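Local structure of AgaA (Rhizobium radiobacter, 6HLX) at residues P123-I128 / A422-A427; V191-Y196 / L478-T483; F302-E307 / Q343-K348; P406-Q411 / L441-L446. The protein binds the opine agropinic acid as the periplasmic substrate-binding protein of an ABC transporter, delivering it for import into the bacterium. All coordinates share one frame; numbering follows the deposited sequence.

From the N terminus, the loop before helix 127-131 opens contact 1, and strand 190-195 of the seven-stranded mixed sheet opens contact 2. Contact 3 closes a short loop, bringing the entry to helix 306-315 to the end of helix 333-347, and lies nested inside the loops of both earlier contacts. Contact 4 opens in the loop before helix 411-422; contact 1 closes at 422-427 before contact 4 does at 441-446, so these two cross while sharing helix 426-443. Contact 2 closes last, at the 3-10 segment near the C terminus, crossing contact 1 and enclosing contact 4. Contacts 3 and 4 touch through Phe302 and Ser444, whereas contact 2 lies across the chain's centre from both.

Contact 1 of 4, residues P123-I128 / A422-A427; sequences PSVAMI and ATVDKA. With EDO (1,2-ethanediol), chain B.
Two apolar pairs hold Pro123 and Val125 against Ala422 and Val424. Pro123 turns its ring to the smaller partner, with CB 3.9 Å from Ala422 CB; a rigid ring and a lone methyl suit a surface seam where the backbones draw near. Val125 uses one branch: CG1, anti to the carbonyl carbon (chi1 -63°), lies 4.0 Å from Val424 CG2 and 3.8 Å from Thr423 O, and the two valines cross at a slant. No hydrogen bond joins the segments themselves, although the backbone of Val125 is bonded to Arg421 just ahead of 422-427. The contact thus sets the loop entering helix 127-131 against the short link between helices 411-422 and 426-443. Capping bonds shape both loops. Ser124 OG accepts from Ala126 N at 3.2 Å within a type I turn that ends at Met127, and Asp425 is the N-cap of helix 426-443, its OD1 accepting from Ala427 N at 3.0 Å from above the carboxylate plane. Small polar side chains serve well here because they can reach backbone N-H groups near a helix start. Thr423 OG1 is bonded to Lys419 O, and Asp425 N donates to O2 of a 1,2-ethanediol, probably from the crystallisation liquor, at 2.9 Å.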
loop_
_atom_site.group_PDB
_atom_site.type_symbol
_atom_site.label_atom_id
_atom_site.label_comp_id
_atom_site.label_asym_id
_atom_site.label_seq_id
_atom_site.Cartn_x
_atom_site.Cartn_y
_atom_site.Cartn_z
ATOM N N PRO A 123 -21.533 1.706 10.987
ATOM C CA PRO A 123 -20.379 2.010 11.859
ATOM C C PRO A 123 -19.056 1.499 11.336
ATOM O O PRO A 123 -19.010 0.492 10.617
ATOM C CB PRO A 123 -20.715 1.306 13.170
ATOM C CG PRO A 123 -22.178 1.010 13.117
ATOM C CD PRO A 123 -22.512 0.831 11.673
ATOM N N SER A 124 -17.974 2.208 11.693
ATOM C CA SER A 124 -16.631 1.770 11.331
ATOM C C SER A 124 -15.616 2.218 12.365
ATOM O O SER A 124 -15.248 3.409 12.425
ATOM C CB SER A 124 -16.216 2.246 9.948
ATOM O OG SER A 124 -14.907 1.753 9.698
ATOM N N VAL A 125 -15.087 1.243 13.115
ATOM C CA VAL A 125 -14.008 1.507 14.080
ATOM C C VAL A 125 -12.657 1.720 13.311
ATOM O O VAL A 125 -11.642 2.009 13.946
ATOM C CB VAL A 125 -13.876 0.347 15.107
ATOM C CG1 VAL A 125 -15.150 0.219 15.951
ATOM C CG2 VAL A 125 -13.534 -0.977 14.406
ATOM N N ALA A 126 -12.647 1.529 11.970
ATOM C CA ALA A 126 -11.435 1.681 11.143
ATOM C C ALA A 126 -11.410 2.994 10.343
ATOM O O ALA A 126 -10.447 3.243 9.620
ATOM C CB ALA A 126 -11.315 0.505 10.193
ATOM N N MET A 127 -12.483 3.801 10.420
ATOM C CA MET A 127 -12.574 5.045 9.655
ATOM C C MET A 127 -11.395 5.974 9.928
ATOM O O MET A 127 -10.862 6.561 8.980
ATOM C CB MET A 127 -13.915 5.753 9.913
ATOM C CG MET A 127 -14.146 7.006 9.046
ATOM S SD MET A 127 -13.934 6.707 7.263
ATOM C CE MET A 127 -15.244 5.550 6.940
ATOM N N ILE A 128 -10.994 6.140 11.213
ATOM C CA ILE A 128 -9.847 7.028 11.501
ATOM C C ILE A 128 -8.579 6.517 10.779
ATOM O O ILE A 128 -7.836 7.302 10.166
ATOM C CB ILE A 128 -9.625 7.191 13.036
ATOM C CG1 ILE A 128 -10.797 7.961 13.693
ATOM C CG2 ILE A 128 -8.296 7.878 13.354
ATOM C CD1 ILE A 128 -10.921 9.459 13.298
ATOM N N ALA A 422 -18.112 -2.885 12.940
ATOM C CA ALA A 422 -19.142 -2.237 13.758
ATOM C C ALA A 422 -19.030 -2.569 15.245
ATOM O O ALA A 422 -19.685 -1.931 16.074
ATOM C CB ALA A 422 -20.524 -2.631 13.247
ATOM N N THR A 423 -18.227 -3.575 15.572
ATOM C CA THR A 423 -18.065 -4.060 16.936
ATOM C C THR A 423 -16.887 -3.364 17.548
ATOM O O THR A 423 -15.790 -3.410 17.005
ATOM C CB THR A 423 -17.946 -5.596 16.921
ATOM O OG1 THR A 423 -19.133 -6.122 16.337
ATOM C CG2 THR A 423 -17.764 -6.179 18.318
ATOM N N VAL A 424 -17.121 -2.666 18.670
ATOM C CA VAL A 424 -16.063 -1.902 19.309
ATOM C C VAL A 424 -15.202 -2.814 20.177
ATOM O O VAL A 424 -13.987 -2.752 20.056
ATOM C CB VAL A 424 -16.585 -0.642 20.051
ATOM C CG1 VAL A 424 -15.417 0.224 20.544
ATOM C CG2 VAL A 424 -17.519 0.183 19.147
ATOM N N ASP A 425 -15.822 -3.674 21.009
ATOM C CA ASP A 425 -15.122 -4.612 21.900
ATOM C C ASP A 425 -14.251 -5.632 21.159
ATOM O O ASP A 425 -14.792 -6.505 20.475
ATOM C CB ASP A 425 -16.129 -5.321 22.819
ATOM C CG ASP A 425 -15.543 -6.278 23.845
ATOM O OD1 ASP A 425 -14.300 -6.306 23.998
ATOM O OD2 ASP A 425 -16.330 -7.000 24.495
ATOM N N LYS A 426 -12.910 -5.552 21.334
ATOM C CA LYS A 426 -11.949 -6.466 20.685
ATOM C C LYS A 426 -12.125 -7.947 21.108
ATOM O O LYS A 426 -11.814 -8.845 20.311
ATOM C CB LYS A 426 -10.501 -5.992 20.849
ATOM C CG LYS A 426 -10.222 -4.744 19.999
ATOM C CD LYS A 426 -8.798 -4.640 19.468
ATOM C CE LYS A 426 -8.717 -3.494 18.473
ATOM N NZ LYS A 426 -7.316 -3.133 18.128
ATOM N N ALA A 427 -12.672 -8.216 22.307
ATOM C CA ALA A 427 -12.945 -9.605 22.744
ATOM C C ALA A 427 -14.051 -10.231 21.859
ATOM O O ALA A 427 -14.045 -11.443 21.584
ATOM C CB ALA A 427 -13.369 -9.623 24.209
HETATM C C1 EDO B . -19.898 -2.430 20.259
HETATM O O1 EDO B . -20.935 -2.583 19.324
HETATM C C2 EDO B . -19.632 -3.767 20.961
HETATM O O2 EDO B . -18.567 -3.561 21.841
#

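Contact 2 of 4, residues V191-Y196 / L478-T483; sequences VHYVFY and LSIENT. With ZN (zinc ion), chain N.
Ile480 carries the 478-483 side of this buried contact, meeting Val191 and Tyr193 of strand 190-195. The segment continues a 3-10 stretch that runs to Glu481, in which Ser479 acts through its carbonyl, Ser479 O accepting from Asn482 N at 3.0 Å. Ile480 follows, pointing at the strand. Its CG1, held trans to the main-chain nitrogen by a chi1 of -160°, meets Val191 CG2 tip to tip at 3.8 Å and lies 3.7 Å from Tyr193 OH, while its CG2 is 3.8 Å from the same hydroxyl. Glu481 turns to other work, in salt bridges with Lys182 and Arg34. Thr483, beyond the 3-10 segment, folds its hydroxyl back to Ser479 O, on the opposite face from Asn482 N. On the strand, alternation puts Val191 and Tyr193 on one side, where Val191 CG1 sits 3.6 Å above the plane of the tyrosine ring, toward its rim; the intervening His192 binds a zinc ion through ND1 at 2.0 Å, together with Glu171. A branched isoleucine suits the place, since CG1 can meet valine and tyrosine at once while CG2 adds to the contact with the hydroxyl. With no hydrogen bond crossing between the segments, cohesion here rests on van der Waals contact, and the metal chemistry is kept to the other side of the strand.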
loop_
_atom_site.group_PDB
_atom_site.type_symbol
_atom_site.label_atom_id
_atom_site.label_comp_id
_atom_site.label_asym_id
_atom_site.label_seq_id
_atom_site.Cartn_x
_atom_site.Cartn_y
_atom_site.Cartn_z
ATOM N N VAL A 191 14.608 18.019 -0.736
ATOM C CA VAL A 191 14.768 16.603 -1.013
ATOM C C VAL A 191 14.590 16.465 -2.522
ATOM O O VAL A 191 13.630 17.018 -3.084
ATOM C CB VAL A 191 13.789 15.674 -0.237
ATOM C CG1 VAL A 191 14.158 14.199 -0.469
ATOM C CG2 VAL A 191 13.818 15.979 1.260
ATOM N N HIS A 192 15.533 15.782 -3.172
ATOM C CA HIS A 192 15.440 15.479 -4.604
ATOM C C HIS A 192 15.148 13.973 -4.669
ATOM O O HIS A 192 15.974 13.145 -4.251
ATOM C CB HIS A 192 16.744 15.850 -5.344
ATOM C CG HIS A 192 17.099 17.311 -5.252
ATOM N ND1 HIS A 192 17.669 17.984 -6.314
ATOM C CD2 HIS A 192 16.978 18.164 -4.204
ATOM C CE1 HIS A 192 17.869 19.230 -5.890
ATOM N NE2 HIS A 192 17.493 19.383 -4.620
ATOM N N TYR A 193 13.961 13.624 -5.162
ATOM C CA TYR A 193 13.536 12.218 -5.321
ATOM C C TYR A 193 13.948 11.824 -6.737
ATOM O O TYR A 193 13.310 12.262 -7.689
ATOM C CB TYR A 193 12.010 12.080 -5.117
ATOM C CG TYR A 193 11.595 12.315 -3.682
ATOM C CD1 TYR A 193 11.634 11.284 -2.742
ATOM C CD2 TYR A 193 11.163 13.570 -3.258
ATOM C CE1 TYR A 193 11.282 11.505 -1.408
ATOM C CE2 TYR A 193 10.788 13.798 -1.931
ATOM C CZ TYR A 193 10.883 12.771 -1.002
ATOM O OH TYR A 193 10.549 13.023 0.309
ATOM N N VAL A 194 15.023 11.052 -6.871
ATOM C CA VAL A 194 15.634 10.675 -8.158
ATOM C C VAL A 194 15.164 9.269 -8.537
ATOM O O VAL A 194 15.192 8.358 -7.713
ATOM C CB VAL A 194 17.175 10.762 -8.068
ATOM C CG1 VAL A 194 17.817 10.524 -9.440
ATOM C CG2 VAL A 194 17.630 12.116 -7.486
ATOM N N PHE A 195 14.769 9.093 -9.775
ATOM C CA PHE A 195 14.186 7.823 -10.223
ATOM C C PHE A 195 15.227 6.855 -10.731
ATOM O O PHE A 195 15.907 7.152 -11.723
ATOM C CB PHE A 195 13.153 8.099 -11.333
ATOM C CG PHE A 195 12.246 9.288 -11.053
ATOM C CD1 PHE A 195 11.622 9.435 -9.817
ATOM C CD2 PHE A 195 11.958 10.208 -12.049
ATOM C CE1 PHE A 195 10.787 10.527 -9.560
ATOM C CE2 PHE A 195 11.097 11.291 -11.804
ATOM C CZ PHE A 195 10.528 11.447 -10.561
ATOM N N TYR A 196 15.336 5.690 -10.073
ATOM C CA TYR A 196 16.248 4.613 -10.496
ATOM C C TYR A 196 15.439 3.337 -10.723
ATOM O O TYR A 196 15.286 2.537 -9.792
ATOM C CB TYR A 196 17.339 4.368 -9.448
ATOM C CG TYR A 196 18.352 5.478 -9.328
ATOM C CD1 TYR A 196 19.499 5.493 -10.122
ATOM C CD2 TYR A 196 18.211 6.474 -8.369
ATOM C CE1 TYR A 196 20.454 6.502 -9.994
ATOM C CE2 TYR A 196 19.167 7.476 -8.219
ATOM C CZ TYR A 196 20.275 7.499 -9.050
ATOM O OH TYR A 196 21.216 8.498 -8.898
ATOM N N LEU A 478 6.707 9.359 5.139
ATOM C CA LEU A 478 6.277 10.331 6.163
ATOM C C LEU A 478 7.448 10.760 7.060
ATOM O O LEU A 478 7.507 11.917 7.501
ATOM C CB LEU A 478 5.221 9.695 7.076
ATOM C CG LEU A 478 3.795 9.698 6.546
ATOM C CD1 LEU A 478 2.908 8.700 7.337
ATOM C CD2 LEU A 478 3.200 11.112 6.637
ATOM N N SER A 479 8.373 9.826 7.354
ATOM C CA SER A 479 9.480 10.093 8.271
ATOM C C SER A 479 10.527 11.091 7.706
ATOM O O SER A 479 11.441 11.488 8.435
ATOM C CB SER A 479 10.133 8.786 8.722
ATOM O OG SER A 479 10.976 8.255 7.711
ATOM N N ILE A 480 10.392 11.501 6.413
ATOM C CA ILE A 480 11.344 12.477 5.836
ATOM C C ILE A 480 11.317 13.811 6.615
ATOM O O ILE A 480 12.294 14.550 6.593
ATOM C CB ILE A 480 11.100 12.679 4.307
ATOM C CG1 ILE A 480 12.357 13.300 3.574
ATOM C CG2 ILE A 480 9.816 13.477 4.014
ATOM C CD1 ILE A 480 13.540 12.283 3.376
ATOM N N GLU A 481 10.204 14.117 7.302
ATOM C CA GLU A 481 10.137 15.373 8.063
ATOM C C GLU A 481 11.068 15.375 9.284
ATOM O O GLU A 481 11.295 16.431 9.871
ATOM C CB GLU A 481 8.699 15.692 8.486
ATOM C CG GLU A 481 8.117 14.758 9.540
ATOM C CD GLU A 481 6.749 15.184 10.045
ATOM O OE1 GLU A 481 6.270 16.254 9.619
ATOM O OE2 GLU A 481 6.160 14.458 10.875
ATOM N N ASN A 482 11.534 14.188 9.708
ATOM C CA ASN A 482 12.432 14.037 10.865
ATOM C C ASN A 482 13.866 13.761 10.438
ATOM O O ASN A 482 14.747 13.617 11.287
ATOM C CB ASN A 482 11.981 12.828 11.678
ATOM C CG ASN A 482 10.567 12.926 12.186
ATOM O OD1 ASN A 482 10.097 14.001 12.581
ATOM N ND2 ASN A 482 9.880 11.796 12.205
ATOM N N THR A 483 14.068 13.545 9.144
ATOM C CA THR A 483 15.372 13.151 8.611
ATOM C C THR A 483 16.365 14.308 8.645
ATOM O O THR A 483 15.996 15.446 8.365
ATOM C CB THR A 483 15.182 12.532 7.227
ATOM O OG1 THR A 483 14.201 11.473 7.346
ATOM C CG2 THR A 483 16.495 11.979 6.644
HETATM ZN ZN ZN N . 18.216 17.324 -8.135
#

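Contact 3 of 4, residues F302-E307 / Q343-K348; sequences FSHHVE and QSELAK. With ZN (zinc ion), chain P.
A zinc site between the loop leading into helix 306-315 and the end of helix 333-347 brings together His304 and Glu345, both of which bind zinc in a determined structure of this protein, although here only His304 of the pair touches the metal. Its NE2 binds the ion at 2.0 Å, as an imidazole nitrogen does well, and a water binds at 1.9 Å. Glu345 OE2 stays 3.8 Å from the zinc and works from the second shell: the water donates to it at 2.7 Å. A chi1 of -179° carries the imidazole away from its own main-chain nitrogen and toward Glu345. Ring and carboxylate planes are 38° apart, with His304 CE1 3.7 Å from Glu345 OE2. Lys348 stretches its chain out straight to form a salt bridge from NZ to Glu345 OE1 at 3.2 Å, on the syn side but tilted 33° out of the carboxylate plane, and also donates to the water. A carboxylate suits this place, since one oxygen can accept from the metal-bound water and the other from a lysine. Outside the segments, Asp266 N donates to Glu345 OE2. Glu345 is therefore gripped at both oxygens, which fixes its rotation; zinc would be expected to polarise the water and strengthen its donation to the carboxylate.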
loop_
_atom_site.group_PDB
_atom_site.type_symbol
_atom_site.label_atom_id
_atom_site.label_comp_id
_atom_site.label_asym_id
_atom_site.label_seq_id
_atom_site.Cartn_x
_atom_site.Cartn_y
_atom_site.Cartn_z
ATOM N N PHE A 302 -2.754 -24.901 4.105
ATOM C CA PHE A 302 -2.197 -25.444 2.871
ATOM C C PHE A 302 -0.851 -26.095 3.171
ATOM O O PHE A 302 -0.298 -25.931 4.260
ATOM C CB PHE A 302 -2.023 -24.328 1.813
ATOM C CG PHE A 302 -3.320 -23.721 1.345
ATOM C CD1 PHE A 302 -4.199 -24.448 0.545
ATOM C CD2 PHE A 302 -3.667 -22.422 1.705
ATOM C CE1 PHE A 302 -5.419 -23.900 0.142
ATOM C CE2 PHE A 302 -4.874 -21.866 1.282
ATOM C CZ PHE A 302 -5.749 -22.614 0.514
ATOM N N SER A 303 -0.338 -26.836 2.192
ATOM C CA SER A 303 0.977 -27.451 2.193
ATOM C C SER A 303 1.367 -27.566 0.738
ATOM O O SER A 303 0.528 -27.306 -0.127
ATOM C CB SER A 303 0.927 -28.830 2.846
ATOM O OG SER A 303 0.022 -29.680 2.162
ATOM N N HIS A 304 2.618 -27.939 0.445
ATOM C CA HIS A 304 2.997 -28.150 -0.943
ATOM C C HIS A 304 2.650 -29.592 -1.294
ATOM O O HIS A 304 3.218 -30.526 -0.717
ATOM C CB HIS A 304 4.472 -27.859 -1.216
ATOM C CG HIS A 304 4.837 -28.063 -2.649
ATOM N ND1 HIS A 304 4.105 -27.487 -3.675
ATOM C CD2 HIS A 304 5.838 -28.795 -3.189
ATOM C CE1 HIS A 304 4.688 -27.879 -4.796
ATOM N NE2 HIS A 304 5.735 -28.661 -4.553
ATOM N N HIS A 305 1.695 -29.772 -2.219
ATOM C CA HIS A 305 1.231 -31.094 -2.607
ATOM C C HIS A 305 0.680 -31.114 -4.019
ATOM O O HIS A 305 -0.512 -30.890 -4.233
ATOM C CB HIS A 305 0.199 -31.595 -1.581
ATOM C CG HIS A 305 0.256 -33.059 -1.418
ATOM N ND1 HIS A 305 -0.562 -33.719 -0.543
ATOM C CD2 HIS A 305 1.012 -33.968 -2.086
ATOM C CE1 HIS A 305 -0.269 -35.001 -0.716
ATOM N NE2 HIS A 305 0.744 -35.156 -1.569
ATOM N N VAL A 306 1.574 -31.332 -4.988
ATOM C CA VAL A 306 1.290 -31.325 -6.421
ATOM C C VAL A 306 0.149 -32.268 -6.805
ATOM O O VAL A 306 -0.767 -31.864 -7.516
ATOM C CB VAL A 306 2.583 -31.585 -7.245
ATOM C CG1 VAL A 306 2.278 -31.790 -8.725
ATOM C CG2 VAL A 306 3.589 -30.448 -7.054
ATOM N N GLU A 307 0.184 -33.519 -6.329
ATOM C CA GLU A 307 -0.848 -34.482 -6.709
ATOM C C GLU A 307 -2.241 -34.089 -6.162
ATOM O O GLU A 307 -3.239 -34.285 -6.858
ATOM C CB GLU A 307 -0.453 -35.938 -6.379
ATOM C CG GLU A 307 0.835 -36.152 -5.589
ATOM C CD GLU A 307 2.210 -35.720 -6.084
ATOM O OE1 GLU A 307 2.792 -36.398 -6.961
ATOM O OE2 GLU A 307 2.736 -34.727 -5.535
ATOM N N GLN A 343 5.047 -19.722 -12.880
ATOM C CA GLN A 343 4.888 -20.306 -14.209
ATOM C C GLN A 343 5.418 -21.739 -14.233
ATOM O O GLN A 343 4.728 -22.626 -14.731
ATOM C CB GLN A 343 5.632 -19.444 -15.242
ATOM C CG GLN A 343 5.579 -19.995 -16.665
ATOM C CD GLN A 343 6.463 -19.194 -17.572
ATOM O OE1 GLN A 343 7.655 -18.984 -17.296
ATOM N NE2 GLN A 343 5.901 -18.734 -18.673
ATOM N N SER A 344 6.638 -21.967 -13.710
ATOM C CA SER A 344 7.223 -23.312 -13.722
ATOM C C SER A 344 6.505 -24.261 -12.763
ATOM O O SER A 344 6.283 -25.420 -13.115
ATOM C CB SER A 344 8.729 -23.274 -13.480
ATOM O OG SER A 344 9.038 -22.566 -12.297
ATOM N N GLU A 345 6.075 -23.752 -11.591
ATOM C CA GLU A 345 5.328 -24.571 -10.624
ATOM C C GLU A 345 3.977 -25.024 -11.172
ATOM O O GLU A 345 3.609 -26.185 -10.999
ATOM C CB GLU A 345 5.122 -23.823 -9.294
ATOM C CG GLU A 345 6.390 -23.615 -8.478
ATOM C CD GLU A 345 7.018 -24.907 -8.008
ATOM O OE1 GLU A 345 7.999 -25.359 -8.641
ATOM O OE2 GLU A 345 6.498 -25.493 -7.033
ATOM N N LEU A 346 3.238 -24.120 -11.829
ATOM C CA LEU A 346 1.901 -24.439 -12.335
ATOM C C LEU A 346 1.910 -25.307 -13.583
ATOM O O LEU A 346 0.947 -26.048 -13.801
ATOM C CB LEU A 346 1.056 -23.183 -12.535
ATOM C CG LEU A 346 0.740 -22.380 -11.255
ATOM C CD1 LEU A 346 -0.243 -21.261 -11.565
ATOM C CD2 LEU A 346 0.193 -23.287 -10.112
ATOM N N ALA A 347 3.011 -25.273 -14.372
ATOM C CA ALA A 347 3.155 -26.166 -15.538
ATOM C C ALA A 347 3.043 -27.645 -15.117
ATOM O O ALA A 347 2.560 -28.469 -15.900
ATOM C CB ALA A 347 4.497 -25.943 -16.222
ATOM N N LYS A 348 3.471 -27.960 -13.874
ATOM C CA LYS A 348 3.487 -29.316 -13.316
ATOM C C LYS A 348 2.089 -29.874 -13.108
ATOM O O LYS A 348 1.934 -31.094 -13.022
ATOM C CB LYS A 348 4.299 -29.362 -12.003
ATOM C CG LYS A 348 5.772 -29.036 -12.205
ATOM C CD LYS A 348 6.548 -29.076 -10.904
ATOM C CE LYS A 348 7.972 -28.622 -11.114
ATOM N NZ LYS A 348 8.633 -28.263 -9.834
HETATM ZN ZN ZN P . 6.656 -29.247 -6.269
HETATM O O HOH W 1 6.184 -28.054 -7.712
#

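Contact 4 of 4, residues P406-Q411 / L441-L446; sequences PYFNDQ and LELSPL
Pro445 leans its CB-CG edge on one face of the Phe408 ring, a CH-pi contact with Pro445 CB 3.5 Å from the ring centroid and only 5° off the normal. Leu443 comes from another direction: its CD1 lies in the plane of that ring, at the edge, 3.9 Å from Phe408 CZ. The same methyl rests against Asp410, 3.5 Å from CG, the two side chains crossing at about a right angle. An aromatic suits this site because its face takes the CB-CG edge of the proline and its rim the leucine methyl, and Phe408 reaches both with CG anti to the backbone N (chi1 176°). The next shell sets these groups in place. Ser444 leaves helix 426-443 with positive phi (41°), turning the chain so that Pro445 faces the phenyl ring; its OG donates to Leu441 O at 2.8 Å across this exit. Asp410 is the N-cap of helix 411-422, where OD2 accepts from Ile413 N and pairs with Arg439. Ile413 also touches both Phe408 and Leu443. The contact so joins the loop before one helix to the exit of the next by apolar packing, and the aspartate, its charge engaged by Arg439 and a helix start, can probably tolerate a leucine methyl beside it.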
loop_
_atom_site.group_PDB
_atom_site.type_symbol
_atom_site.label_atom_id
_atom_site.label_comp_id
_atom_site.label_asym_id
_atom_site.label_seq_id
_atom_site.Cartn_x
_atom_site.Cartn_y
_atom_site.Cartn_z
ATOM N N PRO A 406 -10.546 -9.155 -8.501
ATOM C CA PRO A 406 -11.660 -8.505 -9.199
ATOM C C PRO A 406 -12.960 -9.306 -9.250
ATOM O O PRO A 406 -12.966 -10.504 -9.573
ATOM C CB PRO A 406 -11.092 -8.218 -10.594
ATOM C CG PRO A 406 -9.634 -7.933 -10.328
ATOM C CD PRO A 406 -9.260 -8.881 -9.187
ATOM N N TYR A 407 -14.062 -8.640 -8.841
ATOM C CA TYR A 407 -15.446 -9.127 -8.860
ATOM C C TYR A 407 -15.777 -10.208 -7.825
ATOM O O TYR A 407 -16.930 -10.640 -7.771
ATOM C CB TYR A 407 -15.890 -9.573 -10.278
ATOM C CG TYR A 407 -15.585 -8.510 -11.312
ATOM C CD1 TYR A 407 -16.368 -7.360 -11.411
ATOM C CD2 TYR A 407 -14.449 -8.594 -12.112
ATOM C CE1 TYR A 407 -16.049 -6.337 -12.309
ATOM C CE2 TYR A 407 -14.129 -7.587 -13.025
ATOM C CZ TYR A 407 -14.938 -6.466 -13.124
ATOM O OH TYR A 407 -14.627 -5.472 -14.018
ATOM N N PHE A 408 -14.825 -10.573 -6.944
ATOM C CA PHE A 408 -15.144 -11.493 -5.857
ATOM C C PHE A 408 -16.150 -10.788 -4.923
ATOM O O PHE A 408 -15.939 -9.632 -4.536
ATOM C CB PHE A 408 -13.887 -11.880 -5.059
ATOM C CG PHE A 408 -14.211 -12.766 -3.868
ATOM C CD1 PHE A 408 -14.558 -14.102 -4.047
ATOM C CD2 PHE A 408 -14.179 -12.256 -2.571
ATOM C CE1 PHE A 408 -14.878 -14.912 -2.947
ATOM C CE2 PHE A 408 -14.487 -13.062 -1.471
ATOM C CZ PHE A 408 -14.838 -14.387 -1.663
ATOM N N ASN A 409 -17.212 -11.501 -4.555
ATOM C CA ASN A 409 -18.259 -10.959 -3.693
ATOM C C ASN A 409 -18.961 -12.127 -3.010
ATOM O O ASN A 409 -19.705 -12.856 -3.659
ATOM C CB ASN A 409 -19.244 -10.133 -4.560
ATOM C CG ASN A 409 -20.266 -9.292 -3.830
ATOM O OD1 ASN A 409 -20.176 -9.039 -2.631
ATOM N ND2 ASN A 409 -21.261 -8.813 -4.565
ATOM N N ASP A 410 -18.647 -12.363 -1.726
ATOM C CA ASP A 410 -19.288 -13.433 -0.946
ATOM C C ASP A 410 -20.092 -12.805 0.196
ATOM O O ASP A 410 -19.519 -12.061 1.009
ATOM C CB ASP A 410 -18.239 -14.418 -0.400
ATOM C CG ASP A 410 -18.858 -15.496 0.472
ATOM O OD1 ASP A 410 -19.574 -16.370 -0.077
ATOM O OD2 ASP A 410 -18.577 -15.507 1.694
ATOM N N GLN A 411 -21.407 -13.113 0.278
ATOM C CA GLN A 411 -22.245 -12.501 1.303
ATOM C C GLN A 411 -21.803 -12.849 2.716
ATOM O O GLN A 411 -21.807 -11.959 3.568
ATOM C CB GLN A 411 -23.751 -12.792 1.080
ATOM C CG GLN A 411 -24.705 -11.741 1.715
ATOM C CD GLN A 411 -24.302 -10.268 1.610
ATOM O OE1 GLN A 411 -23.744 -9.781 0.611
ATOM N NE2 GLN A 411 -24.582 -9.514 2.659
ATOM N N LEU A 441 -10.201 -18.983 3.968
ATOM C CA LEU A 441 -9.388 -20.135 3.542
ATOM C C LEU A 441 -10.200 -21.046 2.623
ATOM O O LEU A 441 -9.710 -21.480 1.576
ATOM C CB LEU A 441 -8.934 -20.933 4.775
ATOM C CG LEU A 441 -7.844 -20.271 5.611
ATOM C CD1 LEU A 441 -7.748 -20.934 7.005
ATOM C CD2 LEU A 441 -6.489 -20.335 4.878
ATOM N N GLU A 442 -11.450 -21.330 3.011
ATOM C CA GLU A 442 -12.337 -22.179 2.224
ATOM C C GLU A 442 -12.483 -21.686 0.773
ATOM O O GLU A 442 -12.333 -22.477 -0.173
ATOM C CB GLU A 442 -13.711 -22.256 2.904
ATOM C CG GLU A 442 -14.702 -23.093 2.117
ATOM C CD GLU A 442 -16.114 -23.114 2.671
ATOM O OE1 GLU A 442 -16.988 -23.729 2.020
ATOM O OE2 GLU A 442 -16.349 -22.516 3.748
ATOM N N LEU A 443 -12.759 -20.390 0.605
ATOM C CA LEU A 443 -12.979 -19.808 -0.719
ATOM C C LEU A 443 -11.699 -19.386 -1.420
ATOM O O LEU A 443 -11.656 -19.341 -2.657
ATOM C CB LEU A 443 -13.978 -18.641 -0.651
ATOM C CG LEU A 443 -15.401 -18.956 -0.141
ATOM C CD1 LEU A 443 -16.231 -17.694 -0.133
ATOM C CD2 LEU A 443 -16.106 -20.010 -0.999
ATOM N N SER A 444 -10.648 -19.089 -0.635
ATOM C CA SER A 444 -9.347 -18.641 -1.129
ATOM C C SER A 444 -9.422 -17.622 -2.296
ATOM O O SER A 444 -8.778 -17.847 -3.330
ATOM C CB SER A 444 -8.478 -19.839 -1.502
ATOM O OG SER A 444 -7.990 -20.456 -0.323
ATOM N N PRO A 445 -10.184 -16.506 -2.172
ATOM C CA PRO A 445 -10.175 -15.491 -3.249
ATOM C C PRO A 445 -8.776 -14.904 -3.428
ATOM O O PRO A 445 -8.420 -14.498 -4.525
ATOM C CB PRO A 445 -11.149 -14.427 -2.747
ATOM C CG PRO A 445 -11.121 -14.566 -1.245
ATOM C CD PRO A 445 -10.987 -16.048 -1.011
ATOM N N LEU A 446 -7.983 -14.864 -2.334
ATOM C CA LEU A 446 -6.586 -14.415 -2.341
ATOM C C LEU A 446 -5.740 -15.619 -1.939
ATOM O O LEU A 446 -6.141 -16.389 -1.069
ATOM C CB LEU A 446 -6.329 -13.282 -1.330
ATOM C CG LEU A 446 -6.806 -11.833 -1.632
ATOM C CD1 LEU A 446 -6.195 -11.267 -2.931
ATOM C CD2 LEU A 446 -8.312 -11.697 -1.602
#